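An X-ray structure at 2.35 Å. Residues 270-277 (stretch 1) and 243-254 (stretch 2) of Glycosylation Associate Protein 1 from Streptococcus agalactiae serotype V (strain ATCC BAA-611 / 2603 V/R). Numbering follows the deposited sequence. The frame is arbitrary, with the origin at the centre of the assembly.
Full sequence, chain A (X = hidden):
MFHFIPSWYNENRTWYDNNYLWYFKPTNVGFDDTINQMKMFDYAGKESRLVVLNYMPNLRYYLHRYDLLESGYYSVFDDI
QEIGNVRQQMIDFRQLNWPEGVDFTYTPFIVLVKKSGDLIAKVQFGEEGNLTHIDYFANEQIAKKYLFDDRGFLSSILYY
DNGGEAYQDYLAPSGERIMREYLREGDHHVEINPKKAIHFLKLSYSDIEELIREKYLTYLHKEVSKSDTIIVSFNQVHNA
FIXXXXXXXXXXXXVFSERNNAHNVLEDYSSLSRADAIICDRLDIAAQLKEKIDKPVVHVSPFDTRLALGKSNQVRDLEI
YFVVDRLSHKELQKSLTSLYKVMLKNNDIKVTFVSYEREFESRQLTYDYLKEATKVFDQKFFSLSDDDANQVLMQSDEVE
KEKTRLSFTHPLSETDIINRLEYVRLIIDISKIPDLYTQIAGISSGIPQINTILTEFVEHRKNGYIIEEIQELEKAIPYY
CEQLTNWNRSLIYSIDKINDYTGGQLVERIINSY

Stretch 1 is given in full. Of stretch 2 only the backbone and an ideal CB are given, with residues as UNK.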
# COMPACT_ATOMS: atom_id res chain seq x y z
N SER A 270 -16.57 -11.47 20.08
CA SER A 270 -15.99 -10.76 21.21
C SER A 270 -15.48 -9.39 20.80
O SER A 270 -15.71 -8.40 21.51
CB SER A 270 -14.86 -11.59 21.83
OG SER A 270 -15.39 -12.69 22.57
N SER A 271 -14.81 -9.30 19.64
CA SER A 271 -14.36 -8.00 19.15
C SER A 271 -15.54 -7.12 18.76
O SER A 271 -15.57 -5.93 19.10
CB SER A 271 -13.43 -8.18 17.95
OG SER A 271 -12.21 -8.81 18.31
N LEU A 272 -16.51 -7.68 18.03
CA LEU A 272 -17.60 -6.86 17.51
C LEU A 272 -18.47 -6.32 18.63
O LEU A 272 -18.96 -5.18 18.54
CB LEU A 272 -18.47 -7.67 16.54
CG LEU A 272 -17.75 -8.25 15.32
CD1 LEU A 272 -18.77 -8.79 14.35
CD2 LEU A 272 -16.89 -7.18 14.65
N SER A 273 -18.68 -7.11 19.68
CA SER A 273 -19.51 -6.65 20.78
C SER A 273 -18.84 -5.55 21.58
O SER A 273 -19.52 -4.83 22.31
CB SER A 273 -19.89 -7.81 21.71
OG SER A 273 -18.76 -8.25 22.45
N ARG A 274 -17.52 -5.39 21.44
CA ARG A 274 -16.83 -4.31 22.14
C ARG A 274 -16.75 -3.02 21.32
O ARG A 274 -16.31 -2.00 21.84
CB ARG A 274 -15.43 -4.77 22.56
CG ARG A 274 -15.46 -5.59 23.83
CD ARG A 274 -14.21 -6.40 24.06
NE ARG A 274 -14.30 -7.14 25.32
CZ ARG A 274 -14.90 -8.33 25.45
NH1 ARG A 274 -15.44 -8.93 24.40
NH2 ARG A 274 -14.94 -8.93 26.63
N ALA A 275 -17.18 -3.04 20.06
CA ALA A 275 -17.11 -1.84 19.25
C ALA A 275 -18.24 -0.88 19.60
O ALA A 275 -19.39 -1.29 19.74
CB ALA A 275 -17.16 -2.19 17.77
N ASP A 276 -17.92 0.40 19.73
CA ASP A 276 -18.98 1.40 19.74
C ASP A 276 -19.51 1.68 18.34
O ASP A 276 -20.68 2.09 18.21
CB ASP A 276 -18.49 2.70 20.41
CG ASP A 276 -18.09 2.48 21.87
OD1 ASP A 276 -19.00 2.35 22.72
OD2 ASP A 276 -16.87 2.42 22.16
N ALA A 277 -18.70 1.47 17.30
CA ALA A 277 -19.14 1.57 15.91
C ALA A 277 -18.20 0.76 15.03
O ALA A 277 -17.05 0.48 15.40
CB ALA A 277 -19.21 3.02 15.42
N UNK A 243 -8.52 -5.05 21.48
CA UNK A 243 -9.96 -4.95 21.69
C UNK A 243 -10.38 -5.66 22.97
O UNK A 243 -11.24 -5.17 23.70
CB UNK A 243 -10.71 -5.53 20.49
N UNK A 244 -9.76 -6.80 23.29
CA UNK A 244 -10.09 -7.48 24.53
C UNK A 244 -9.83 -6.62 25.76
O UNK A 244 -10.55 -6.71 26.76
CB UNK A 244 -9.29 -8.78 24.63
N UNK A 245 -8.81 -5.77 25.70
CA UNK A 245 -8.39 -4.96 26.84
C UNK A 245 -8.91 -3.53 26.76
O UNK A 245 -8.21 -2.60 27.18
CB UNK A 245 -6.86 -4.95 26.94
N UNK A 246 -10.12 -3.29 26.23
CA UNK A 246 -10.50 -1.97 25.75
C UNK A 246 -11.38 -1.17 26.72
O UNK A 246 -12.07 -0.24 26.29
CB UNK A 246 -11.23 -2.12 24.41
N UNK A 247 -11.36 -1.49 28.01
CA UNK A 247 -12.30 -0.82 28.89
C UNK A 247 -12.05 0.69 29.00
O UNK A 247 -12.98 1.43 29.35
CB UNK A 247 -12.24 -1.46 30.28
N UNK A 248 -10.85 1.17 28.66
CA UNK A 248 -10.50 2.56 28.98
C UNK A 248 -11.33 3.56 28.18
O UNK A 248 -11.79 4.56 28.74
CB UNK A 248 -9.01 2.80 28.72
N UNK A 249 -11.54 3.34 26.89
CA UNK A 249 -12.25 4.36 26.13
C UNK A 249 -13.27 3.89 25.11
O UNK A 249 -13.85 2.81 25.23
CB UNK A 249 -11.22 5.22 25.40
N UNK A 250 -13.50 4.71 24.09
CA UNK A 250 -14.35 4.34 22.97
C UNK A 250 -13.56 3.59 21.91
O UNK A 250 -12.35 3.77 21.74
CB UNK A 250 -15.00 5.58 22.36
N UNK A 251 -14.28 2.77 21.15
CA UNK A 251 -13.66 1.85 20.22
C UNK A 251 -14.43 1.85 18.91
O UNK A 251 -15.66 1.71 18.92
CB UNK A 251 -13.59 0.44 20.81
N UNK A 252 -13.71 2.01 17.80
CA UNK A 252 -14.25 1.83 16.45
C UNK A 252 -13.42 0.76 15.74
O UNK A 252 -12.18 0.85 15.69
CB UNK A 252 -14.24 3.14 15.67
N UNK A 253 -14.09 -0.25 15.21
CA UNK A 253 -13.43 -1.30 14.43
C UNK A 253 -13.56 -0.98 12.95
O UNK A 253 -14.66 -0.69 12.47
CB UNK A 253 -14.03 -2.67 14.74
N UNK A 254 -12.45 -1.05 12.21
CA UNK A 254 -12.45 -0.77 10.78
C UNK A 254 -12.21 -2.06 10.00
O UNK A 254 -11.18 -2.71 10.16
CB UNK A 254 -11.39 0.28 10.43

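Position 243 points its CA-to-CB bond toward the helical end of stretch 1, and the ideal CB stands 4.2 Å from S271 OG and 5.1 Å from R274 CD. The space between is short and lined mostly by carbon, so a compact aliphatic or a small polar residue would suit. The deposited residue is V243. Its CG1 lies 3.7 Å from S271 CA and 3.8 Å from R274 CB, while R274 CD lies 3.2 Å from V243 O.

Position 244 directs its ideal CB away from stretch 1, and phi/psi of -60/-32 is open to most residues, so the geometry does not demand glycine. G244 is found there; its O is 4.0 Å from R274 NE, and the guanidinium lies obliquely to it. Position 245, inside the type I turn from 243 to 246, also points away, with nothing of stretch 1 within 5.5 Å of its ideal CB. Many polar residues would serve, and N245 is poorly ordered.

Position 246 points toward stretch 1, but R274 CD is 5.2 Å from the ideal CB, leaving room for a small branched or medium side chain. T246 fills some of it: chi1 in t brings CG2 to 4.0 Å from R274 CB, although the residue is poorly ordered. Positions 247 and 248 are out of reach of stretch 1 and leave the choice open; they are S247 and K248, whose NZ is hydrogen-bonded elsewhere in the structure.

At 249, phi/psi of -140/-154 favours glycine, and the CB direction is away. G249 fits, and its O lies 3.2 Å from the oxygen of water 1, which is in turn 3.1 Å from D276 OD2, so the water spans the two stretches.

Position 250 opens the strand, its CB sideways and only 3.7 Å from D276 OD2. A carboxylate so near favours a donor or a small neutral residue over an acid. N250 is neutral, yet its OD1 lies 3.5 Å from D276 OD2, two acceptors that do not bond.

Position 251 is held by its backbone: N donates to D276 OD2 at 2.8 Å, and O accepts from D276 N at 2.7 Å. The CB runs sideways, 3.8 Å from R274 O and 4.5 Å from A275 CA, which invites a medium aliphatic side chain. L251, with chi1 t and chi2 p, places CD2 3.4 Å from R274 O and 4.1 Å from R274 CB.

Position 252 bridges A277 in parallel register, both side chains on one face of the sheet. The small A277 leaves space for a beta-branched residue; I252 sets CG1 4.3 Å from A277 CB.

Position 253 points toward stretch 1, its N donating to A277 O at 3.1 Å. With A275 CB 4.4 Å and L272 CD2 5.3 Å from the ideal CB, leucine, isoleucine or methionine would suit. L253 extends CD1 to 3.8 Å from L272 CD2 and 4.0 Å from A275 CB.

Position 254 points away; S254 OG is hydrogen-bonded elsewhere in the structure.

Stretch 2 (243-254) VGNTSKGNLILS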
# COMPACT_ATOMS: atom_id res chain seq x y z
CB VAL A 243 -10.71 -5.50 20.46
CG1 VAL A 243 -12.21 -5.37 20.64
CG2 VAL A 243 -10.28 -4.76 19.21
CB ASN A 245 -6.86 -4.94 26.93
CG ASN A 245 -6.23 -6.33 26.94
OD1 ASN A 245 -5.09 -6.51 26.51
ND2 ASN A 245 -6.98 -7.32 27.44
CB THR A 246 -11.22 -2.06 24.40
OG1 THR A 246 -11.33 -0.75 23.84
CG2 THR A 246 -12.64 -2.65 24.57
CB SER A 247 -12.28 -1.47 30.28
OG SER A 247 -13.23 -2.52 30.34
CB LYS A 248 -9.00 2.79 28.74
CG LYS A 248 -8.43 4.02 29.47
CD LYS A 248 -6.90 3.91 29.64
CE LYS A 248 -6.29 5.12 30.38
NZ LYS A 248 -5.87 4.89 31.80
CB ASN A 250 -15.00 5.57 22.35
CG ASN A 250 -15.99 6.20 23.26
OD1 ASN A 250 -16.95 5.55 23.68
ND2 ASN A 250 -15.75 7.46 23.65
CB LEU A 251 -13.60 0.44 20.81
CG LEU A 251 -13.06 -0.67 19.90
CD1 LEU A 251 -11.61 -0.41 19.52
CD2 LEU A 251 -13.18 -2.00 20.60
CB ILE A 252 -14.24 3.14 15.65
CG1 ILE A 252 -15.18 4.17 16.27
CG2 ILE A 252 -14.65 2.89 14.20
CD1 ILE A 252 -14.87 5.58 15.84
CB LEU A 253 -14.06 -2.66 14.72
CG LEU A 253 -13.65 -3.37 16.00
CD1 LEU A 253 -14.44 -4.69 16.13
CD2 LEU A 253 -12.15 -3.64 15.96
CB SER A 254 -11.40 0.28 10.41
OG SER A 254 -11.42 0.53 9.00
O HOH W 1 -15.69 0.43 24.24
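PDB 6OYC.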